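PDB 2BM8: cephalosporin hydroxylase CMCI from Streptomyces clavuligerus, which probably takes part in cephamycin biosynthesis as a cephalosporin hydroxylase, and belongs to a family of Rossmann-type, methyltransferase-like proteins. Local coordinates for residues W58-Q70 with E87-D101. The protein carries 3 engineered substitutions. Sequence-based numbering, arbitrary orientation.
Sequences WRGLRMLKDPDTQ and ELGVYNGGSLAWFRD
Trp58 and Asp101 give a worked example of how a buried indole has its N-H satisfied: NE1 reaches OD2 at 2.7 Å, in the plane of the indole, on the anti side of the carboxylate but tilted 27° out of its plane. The same OD2 takes a weak, bent bond from Arg59 NH1 in a salt bridge, while OD1 receives Arg100 NE at 3.0 Å; Asp128 pairs with both arginines. With its CG anti to the backbone N (chi1 -178°), Trp98 sets its CD1 edge 3.4 Å above the centre of the Trp58 face, a T-shaped stack. Were Trp58 an alanine, that edge would probably lose its aromatic floor, and OD2 its straighter donor. Met63 CE and Gln70 CG lie over one face of Trp98, and a water links its NE1 to Gln70 OE1; Gln70 NE2 in turn donates to Lys65 O. Farther along, Asn92 ND2 gives one proton to Arg62 O (2.7 Å, 158° at the hydrogen) and another to a water shared with Arg62 N. Lys65 NZ forms salt bridges with Glu87 OE2, its hydrogen bond weak, and Glu186; Glu87 OE1 accepts from Asn160. Residues 58-70 thus pack on the glycine-rich turn between strand 84-88 and helix 94-106, as in Rossmann-type methyltransferases.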
ATOM      1  N   TRP B  58      -1.801 -31.671  -1.626  1.00 16.01           N
ATOM      2  CA  TRP B  58      -2.412 -32.509  -0.621  1.00 15.84           C
ATOM      3  C   TRP B  58      -1.963 -33.937  -0.893  1.00 15.59           C
ATOM      4  O   TRP B  58      -2.272 -34.474  -1.943  1.00 16.16           O
ATOM      5  CB  TRP B  58      -3.919 -32.364  -0.683  1.00 15.55           C
ATOM      6  CG  TRP B  58      -4.611 -33.263   0.229  1.00 16.27           C
ATOM      7  CD1 TRP B  58      -5.299 -34.378  -0.101  1.00 17.09           C
ATOM      8  CD2 TRP B  58      -4.677 -33.153   1.644  1.00 17.56           C
ATOM      9  NE1 TRP B  58      -5.818 -34.966   1.024  1.00 16.95           N
ATOM     10  CE2 TRP B  58      -5.446 -34.231   2.114  1.00 17.52           C
ATOM     11  CE3 TRP B  58      -4.189 -32.228   2.573  1.00 19.55           C
ATOM     12  CZ2 TRP B  58      -5.728 -34.421   3.465  1.00 19.16           C
ATOM     13  CZ3 TRP B  58      -4.476 -32.418   3.922  1.00 20.13           C
ATOM     14  CH2 TRP B  58      -5.235 -33.501   4.351  1.00 18.91           C
ATOM     15  N   ARG B  59      -1.207 -34.527   0.028  1.00 15.59           N
ATOM     16  CA  ARG B  59      -0.638 -35.862  -0.146  1.00 16.03           C
ATOM     17  C   ARG B  59      -0.066 -36.132  -1.538  1.00 15.75           C
ATOM     18  O   ARG B  59      -0.413 -37.124  -2.171  1.00 15.84           O
ATOM     19  CB  ARG B  59      -1.700 -36.913   0.142  1.00 16.20           C
ATOM     20  CG  ARG B  59      -2.345 -36.771   1.480  1.00 18.28           C
ATOM     21  CD  ARG B  59      -3.408 -37.824   1.798  1.00 20.95           C
ATOM     22  NE  ARG B  59      -3.351 -39.007   0.944  1.00 23.54           N
ATOM     23  CZ  ARG B  59      -4.266 -39.967   0.937  1.00 27.19           C
ATOM     24  NH1 ARG B  59      -5.315 -39.926   1.747  1.00 28.05           N
ATOM     25  NH2 ARG B  59      -4.117 -41.006   0.126  1.00 29.71           N
ATOM     26  N   GLY B  60       0.776 -35.235  -2.031  1.00 15.59           N
ATOM     27  CA  GLY B  60       1.488 -35.460  -3.281  1.00 15.27           C
ATOM     28  C   GLY B  60       0.704 -35.190  -4.558  1.00 15.08           C
ATOM     29  O   GLY B  60       1.205 -35.443  -5.658  1.00 14.58           O
ATOM     30  N   LEU B  61      -0.518 -34.683  -4.418  1.00 15.39           N
ATOM     31  CA  LEU B  61      -1.295 -34.159  -5.554  1.00 15.72           C
ATOM     32  C   LEU B  61      -1.379 -32.653  -5.444  1.00 15.50           C
ATOM     33  O   LEU B  61      -1.499 -32.111  -4.353  1.00 14.36           O
ATOM     34  CB  LEU B  61      -2.720 -34.717  -5.568  1.00 15.84           C
ATOM     35  CG  LEU B  61      -2.805 -36.202  -5.261  1.00 16.86           C
ATOM     36  CD1 LEU B  61      -4.213 -36.611  -4.900  1.00 17.13           C
ATOM     37  CD2 LEU B  61      -2.261 -36.985  -6.456  1.00 17.84           C
ATOM     38  N   ARG B  62      -1.337 -31.981  -6.587  1.00 15.73           N
ATOM     39  CA  ARG B  62      -1.499 -30.534  -6.622  1.00 15.49           C
ATOM     40  C   ARG B  62      -2.880 -30.162  -6.118  1.00 16.53           C
ATOM     41  O   ARG B  62      -3.854 -30.836  -6.445  1.00 16.95           O
ATOM     42  CB  ARG B  62      -1.322 -30.031  -8.039  1.00 14.86           C
ATOM     43  CG  ARG B  62       0.080 -30.239  -8.557  1.00 13.50           C
ATOM     44  CD  ARG B  62       0.344 -29.576  -9.850  1.00 12.39           C
ATOM     45  NE  ARG B  62       0.004 -28.176  -9.752  1.00 13.39           N
ATOM     46  CZ  ARG B  62      -0.490 -27.426 -10.721  1.00 14.87           C
ATOM     47  NH1 ARG B  62      -0.687 -27.909 -11.945  1.00 16.06           N
ATOM     48  NH2 ARG B  62      -0.781 -26.163 -10.448  1.00 15.35           N
ATOM     49  N   MET B  63      -2.948 -29.098  -5.322  1.00 17.29           N
ATOM     50  CA  MET B  63      -4.193 -28.564  -4.789  1.00 18.39           C
ATOM     51  C   MET B  63      -4.377 -27.175  -5.350  1.00 17.97           C
ATOM     52  O   MET B  63      -3.665 -26.263  -4.955  1.00 17.94           O
ATOM     53  CB  MET B  63      -4.132 -28.443  -3.254  1.00 19.20           C
ATOM     54  CG  MET B  63      -4.818 -29.558  -2.496  1.00 21.68           C
ATOM     55  SD  MET B  63      -6.587 -29.413  -2.563  1.00 27.81           S
ATOM     56  CE  MET B  63      -6.899 -28.256  -1.338  1.00 28.22           C
ATOM     57  N   LEU B  64      -5.345 -27.011  -6.245  1.00 18.10           N
ATOM     58  CA  LEU B  64      -5.650 -25.704  -6.812  1.00 18.18           C
ATOM     59  C   LEU B  64      -6.428 -24.804  -5.850  1.00 17.61           C
ATOM     60  O   LEU B  64      -6.545 -23.614  -6.095  1.00 17.73           O
ATOM     61  CB  LEU B  64      -6.440 -25.848  -8.111  1.00 18.58           C
ATOM     62  CG  LEU B  64      -5.759 -26.393  -9.366  1.00 20.34           C
ATOM     63  CD1 LEU B  64      -6.160 -25.536 -10.549  1.00 22.48           C
ATOM     64  CD2 LEU B  64      -4.251 -26.451  -9.258  1.00 22.15           C
ATOM     65  N   LYS B  65      -6.966 -25.371  -4.777  1.00 16.82           N
ATOM     66  CA  LYS B  65      -7.654 -24.591  -3.767  1.00 16.61           C
ATOM     67  C   LYS B  65      -6.675 -24.155  -2.688  1.00 16.49           C
ATOM     68  O   LYS B  65      -6.025 -24.988  -2.082  1.00 16.28           O
ATOM     69  CB  LYS B  65      -8.817 -25.396  -3.178  1.00 16.78           C
ATOM     70  CG  LYS B  65      -9.946 -25.667  -4.211  1.00 16.62           C
ATOM     71  CD  LYS B  65     -11.144 -26.356  -3.581  1.00 17.04           C
ATOM     72  CE  LYS B  65     -12.174 -26.861  -4.605  1.00 16.88           C
ATOM     73  NZ  LYS B  65     -12.035 -26.282  -5.966  1.00 17.67           N
ATOM     74  N   ASP B  66      -6.563 -22.849  -2.437  1.00 16.39           N
ATOM     75  CA  ASP B  66      -5.538 -22.380  -1.517  1.00 16.75           C
ATOM     76  C   ASP B  66      -5.954 -22.515  -0.042  1.00 16.34           C
ATOM     77  O   ASP B  66      -7.095 -22.875   0.236  1.00 16.07           O
ATOM     78  CB  ASP B  66      -4.964 -21.003  -1.938  1.00 17.04           C
ATOM     79  CG  ASP B  66      -5.933 -19.869  -1.815  1.00 19.10           C
ATOM     80  OD1 ASP B  66      -6.750 -19.833  -0.866  1.00 21.11           O
ATOM     81  OD2 ASP B  66      -5.897 -18.920  -2.636  1.00 22.16           O
ATOM     82  N   PRO B  67      -5.008 -22.351   0.887  1.00 15.97           N
ATOM     83  CA  PRO B  67      -5.288 -22.533   2.310  1.00 16.02           C
ATOM     84  C   PRO B  67      -6.488 -21.770   2.875  1.00 16.15           C
ATOM     85  O   PRO B  67      -7.158 -22.295   3.732  1.00 16.50           O
ATOM     86  CB  PRO B  67      -3.993 -22.053   2.979  1.00 16.01           C
ATOM     87  CG  PRO B  67      -2.950 -22.395   2.003  1.00 16.40           C
ATOM     88  CD  PRO B  67      -3.575 -22.067   0.663  1.00 16.13           C
ATOM     89  N   ASP B  68      -6.747 -20.562   2.421  1.00 16.14           N
ATOM     90  CA  ASP B  68      -7.876 -19.806   2.930  1.00 16.29           C
ATOM     91  C   ASP B  68      -9.177 -20.434   2.450  1.00 15.53           C
ATOM     92  O   ASP B  68     -10.169 -20.446   3.176  1.00 15.57           O
ATOM     93  CB  ASP B  68      -7.742 -18.336   2.509  1.00 16.59           C
ATOM     94  CG  ASP B  68      -6.446 -17.708   3.052  1.00 20.02           C
ATOM     95  OD1 ASP B  68      -6.192 -17.872   4.279  1.00 24.62           O
ATOM     96  OD2 ASP B  68      -5.598 -17.083   2.348  1.00 21.07           O
ATOM     97  N   THR B  69      -9.168 -20.959   1.229  1.00 14.54           N
ATOM     98  CA  THR B  69     -10.329 -21.661   0.690  1.00 14.28           C
ATOM     99  C   THR B  69     -10.593 -23.012   1.380  1.00 14.05           C
ATOM    100  O   THR B  69     -11.738 -23.329   1.709  1.00 13.05           O
ATOM    101  CB  THR B  69     -10.138 -21.854  -0.800  1.00 14.18           C
ATOM    102  OG1 THR B  69     -10.125 -20.571  -1.425  1.00 15.28           O
ATOM    103  CG2 THR B  69     -11.330 -22.559  -1.424  1.00 14.26           C
ATOM    104  N   GLN B  70      -9.524 -23.785   1.581  1.00 13.75           N
ATOM    105  CA  GLN B  70      -9.573 -25.014   2.355  1.00 13.89           C
ATOM    106  C   GLN B  70     -10.184 -24.757   3.729  1.00 14.00           C
ATOM    107  O   GLN B  70     -11.024 -25.532   4.180  1.00 14.12           O
ATOM    108  CB  GLN B  70      -8.169 -25.602   2.519  1.00 13.82           C
ATOM    109  CG  GLN B  70      -7.567 -26.196   1.250  1.00 13.86           C
ATOM    110  CD  GLN B  70      -6.097 -26.581   1.441  1.00 14.17           C
ATOM    111  OE1 GLN B  70      -5.746 -27.249   2.431  1.00 13.10           O
ATOM    112  NE2 GLN B  70      -5.239 -26.154   0.508  1.00 11.69           N
ATOM    113  N   GLU B  87     -17.963 -31.824  -7.817  1.00 16.76           N
ATOM    114  CA  GLU B  87     -17.048 -30.891  -8.479  1.00 17.39           C
ATOM    115  C   GLU B  87     -17.288 -30.940  -9.969  1.00 17.34           C
ATOM    116  O   GLU B  87     -17.059 -31.967 -10.573  1.00 17.18           O
ATOM    117  CB  GLU B  87     -15.590 -31.296  -8.238  1.00 17.57           C
ATOM    118  CG  GLU B  87     -14.942 -30.619  -7.048  1.00 20.07           C
ATOM    119  CD  GLU B  87     -14.553 -29.181  -7.328  1.00 22.08           C
ATOM    120  OE1 GLU B  87     -15.047 -28.613  -8.329  1.00 21.90           O
ATOM    121  OE2 GLU B  87     -13.741 -28.632  -6.550  1.00 23.13           O
ATOM    122  N   LEU B  88     -17.749 -29.840 -10.550  1.00 17.62           N
ATOM    123  CA  LEU B  88     -17.782 -29.643 -12.006  1.00 17.91           C
ATOM    124  C   LEU B  88     -16.449 -28.987 -12.367  1.00 18.07           C
ATOM    125  O   LEU B  88     -16.177 -27.879 -11.915  1.00 17.94           O
ATOM    126  CB  LEU B  88     -18.940 -28.708 -12.383  1.00 18.01           C
ATOM    127  CG  LEU B  88     -19.736 -28.838 -13.687  1.00 18.64           C
ATOM    128  CD1 LEU B  88     -20.319 -27.490 -14.032  1.00 17.68           C
ATOM    129  CD2 LEU B  88     -18.949 -29.408 -14.886  1.00 19.74           C
ATOM    130  N   GLY B  89     -15.624 -29.667 -13.165  1.00 18.15           N
ATOM    131  CA  GLY B  89     -14.240 -29.274 -13.386  1.00 18.19           C
ATOM    132  C   GLY B  89     -13.305 -30.015 -12.440  1.00 18.29           C
ATOM    133  O   GLY B  89     -13.261 -29.700 -11.259  1.00 18.73           O
ATOM    134  N   VAL B  90     -12.542 -30.983 -12.954  1.00 18.20           N
ATOM    135  CA  VAL B  90     -11.742 -31.874 -12.116  1.00 17.84           C
ATOM    136  C   VAL B  90     -10.232 -31.606 -12.169  1.00 17.87           C
ATOM    137  O   VAL B  90      -9.579 -31.551 -11.107  1.00 18.16           O
ATOM    138  CB  VAL B  90     -12.003 -33.344 -12.495  1.00 17.84           C
ATOM    139  CG1 VAL B  90     -11.055 -34.287 -11.764  1.00 17.53           C
ATOM    140  CG2 VAL B  90     -13.433 -33.714 -12.202  1.00 17.15           C
ATOM    141  N   TYR B  91      -9.685 -31.468 -13.385  1.00 17.34           N
ATOM    142  CA  TYR B  91      -8.223 -31.350 -13.616  1.00 16.72           C
ATOM    143  C   TYR B  91      -7.426 -32.559 -13.060  1.00 16.06           C
ATOM    144  O   TYR B  91      -7.592 -33.663 -13.553  1.00 16.11           O
ATOM    145  CB  TYR B  91      -7.683 -29.997 -13.108  1.00 16.63           C
ATOM    146  CG  TYR B  91      -6.222 -29.697 -13.484  1.00 16.63           C
ATOM    147  CD1 TYR B  91      -5.779 -29.765 -14.801  1.00 16.59           C
ATOM    148  CD2 TYR B  91      -5.288 -29.367 -12.504  1.00 17.03           C
ATOM    149  CE1 TYR B  91      -4.436 -29.506 -15.130  1.00 17.28           C
ATOM    150  CE2 TYR B  91      -3.952 -29.100 -12.820  1.00 16.46           C
ATOM    151  CZ  TYR B  91      -3.532 -29.167 -14.126  1.00 17.09           C
ATOM    152  OH  TYR B  91      -2.209 -28.886 -14.419  1.00 16.53           O
ATOM    153  N   ASN B  92      -6.597 -32.359 -12.032  1.00 15.55           N
ATOM    154  CA  ASN B  92      -5.748 -33.423 -11.484  1.00 15.02           C
ATOM    155  C   ASN B  92      -6.417 -34.267 -10.398  1.00 14.79           C
ATOM    156  O   ASN B  92      -5.906 -35.330 -10.047  1.00 13.59           O
ATOM    157  CB  ASN B  92      -4.453 -32.840 -10.919  1.00 14.96           C
ATOM    158  CG  ASN B  92      -4.673 -32.104  -9.630  1.00 14.54           C
ATOM    159  OD1 ASN B  92      -5.491 -31.194  -9.575  1.00 14.81           O
ATOM    160  ND2 ASN B  92      -3.962 -32.492  -8.579  1.00 12.69           N
ATOM    161  N   GLY B  93      -7.520 -33.760  -9.838  1.00 14.73           N
ATOM    162  CA  GLY B  93      -8.335 -34.519  -8.904  1.00 14.89           C
ATOM    163  C   GLY B  93      -7.944 -34.325  -7.451  1.00 14.99           C
ATOM    164  O   GLY B  93      -8.503 -34.967  -6.553  1.00 14.62           O
ATOM    165  N   GLY B  94      -6.995 -33.430  -7.218  1.00 15.43           N
ATOM    166  CA  GLY B  94      -6.473 -33.190  -5.886  1.00 16.10           C
ATOM    167  C   GLY B  94      -7.592 -32.803  -4.941  1.00 16.88           C
ATOM    168  O   GLY B  94      -7.749 -33.402  -3.871  1.00 17.79           O
ATOM    169  N   SER B  95      -8.406 -31.838  -5.346  1.00 16.65           N
ATOM    170  CA  SER B  95      -9.469 -31.360  -4.486  1.00 16.70           C
ATOM    171  C   SER B  95     -10.536 -32.444  -4.204  1.00 15.98           C
ATOM    172  O   SER B  95     -11.158 -32.443  -3.155  1.00 16.42           O
ATOM    173  CB  SER B  95     -10.090 -30.101  -5.090  1.00 16.67           C
ATOM    174  OG  SER B  95     -10.825 -30.456  -6.242  1.00 19.13           O
ATOM    175  N   LEU B  96     -10.749 -33.366  -5.125  1.00 15.71           N
ATOM    176  CA  LEU B  96     -11.619 -34.533  -4.865  1.00 15.28           C
ATOM    177  C   LEU B  96     -11.119 -35.408  -3.701  1.00 14.80           C
ATOM    178  O   LEU B  96     -11.876 -35.726  -2.790  1.00 14.45           O
ATOM    179  CB  LEU B  96     -11.690 -35.420  -6.102  1.00 15.34           C
ATOM    180  CG  LEU B  96     -12.730 -35.157  -7.182  1.00 16.65           C
ATOM    181  CD1 LEU B  96     -13.176 -33.716  -7.244  1.00 17.21           C
ATOM    182  CD2 LEU B  96     -12.171 -35.623  -8.511  1.00 16.75           C
ATOM    183  N   ALA B  97      -9.853 -35.819  -3.761  1.00 14.10           N
ATOM    184  CA  ALA B  97      -9.256 -36.625  -2.712  1.00 13.76           C
ATOM    185  C   ALA B  97      -9.251 -35.885  -1.386  1.00 13.91           C
ATOM    186  O   ALA B  97      -9.426 -36.500  -0.336  1.00 13.80           O
ATOM    187  CB  ALA B  97      -7.846 -37.020  -3.081  1.00 14.09           C
ATOM    188  N   TRP B  98      -9.054 -34.568  -1.438  1.00 14.12           N
ATOM    189  CA  TRP B  98      -9.043 -33.735  -0.245  1.00 14.11           C
ATOM    190  C   TRP B  98     -10.423 -33.747   0.406  1.00 13.66           C
ATOM    191  O   TRP B  98     -10.536 -34.013   1.595  1.00 14.19           O
ATOM    192  CB  TRP B  98      -8.604 -32.301  -0.579  1.00 14.75           C
ATOM    193  CG  TRP B  98      -8.537 -31.407   0.620  1.00 15.47           C
ATOM    194  CD1 TRP B  98      -7.584 -31.409   1.577  1.00 17.74           C
ATOM    195  CD2 TRP B  98      -9.478 -30.413   0.997  1.00 16.75           C
ATOM    196  NE1 TRP B  98      -7.857 -30.460   2.531  1.00 18.47           N
ATOM    197  CE2 TRP B  98      -9.026 -29.837   2.196  1.00 17.89           C
ATOM    198  CE3 TRP B  98     -10.660 -29.935   0.435  1.00 19.47           C
ATOM    199  CZ2 TRP B  98      -9.710 -28.827   2.844  1.00 18.20           C
ATOM    200  CZ3 TRP B  98     -11.336 -28.923   1.071  1.00 19.24           C
ATOM    201  CH2 TRP B  98     -10.865 -28.387   2.270  1.00 19.69           C
ATOM    202  N   PHE B  99     -11.460 -33.491  -0.376  1.00 13.01           N
ATOM    203  CA  PHE B  99     -12.832 -33.510   0.138  1.00 12.93           C
ATOM    204  C   PHE B  99     -13.183 -34.864   0.745  1.00 13.13           C
ATOM    205  O   PHE B  99     -13.820 -34.927   1.794  1.00 12.71           O
ATOM    206  CB  PHE B  99     -13.847 -33.201  -0.968  1.00 12.58           C
ATOM    207  CG  PHE B  99     -14.062 -31.742  -1.212  1.00 11.93           C
ATOM    208  CD1 PHE B  99     -13.918 -31.212  -2.487  1.00 10.79           C
ATOM    209  CD2 PHE B  99     -14.435 -30.895  -0.182  1.00 11.93           C
ATOM    210  CE1 PHE B  99     -14.124 -29.869  -2.723  1.00 10.43           C
ATOM    211  CE2 PHE B  99     -14.649 -29.547  -0.416  1.00 10.88           C
ATOM    212  CZ  PHE B  99     -14.487 -29.038  -1.691  1.00 11.09           C
ATOM    213  N   ARG B 100     -12.780 -35.933   0.059  1.00 13.43           N
ATOM    214  CA  ARG B 100     -12.977 -37.298   0.529  1.00 13.91           C
ATOM    215  C   ARG B 100     -12.246 -37.537   1.841  1.00 14.30           C
ATOM    216  O   ARG B 100     -12.831 -37.984   2.808  1.00 14.21           O
ATOM    217  CB  ARG B 100     -12.487 -38.303  -0.518  1.00 13.58           C
ATOM    218  CG  ARG B 100     -12.908 -39.734  -0.230  1.00 13.55           C
ATOM    219  CD  ARG B 100     -11.903 -40.555   0.614  1.00 15.09           C
ATOM    220  NE  ARG B 100     -10.516 -40.368   0.180  1.00 15.74           N
ATOM    221  CZ  ARG B 100      -9.996 -40.895  -0.927  1.00 16.21           C
ATOM    222  NH1 ARG B 100     -10.728 -41.650  -1.731  1.00 16.71           N
ATOM    223  NH2 ARG B 100      -8.739 -40.662  -1.244  1.00 16.70           N
ATOM    224  N   ASP B 101     -10.955 -37.245   1.864  1.00 15.21           N
ATOM    225  CA  ASP B 101     -10.158 -37.408   3.079  1.00 15.58           C
ATOM    226  C   ASP B 101     -10.789 -36.661   4.242  1.00 16.18           C
ATOM    227  O   ASP B 101     -10.957 -37.219   5.311  1.00 16.18           O
ATOM    228  CB  ASP B 101      -8.749 -36.878   2.874  1.00 15.38           C
ATOM    229  CG  ASP B 101      -7.905 -37.782   2.027  1.00 14.96           C
ATOM    230  OD1 ASP B 101      -8.334 -38.880   1.647  1.00 12.99           O
ATOM    231  OD2 ASP B 101      -6.772 -37.456   1.685  1.00 16.57           O
TER
HETATM  232  O   HOH W   1      -1.359 -33.687  -8.899  1.00 15.93           O
HETATM  233  O   HOH W   2      -6.458 -28.640   4.880  1.00 26.55           O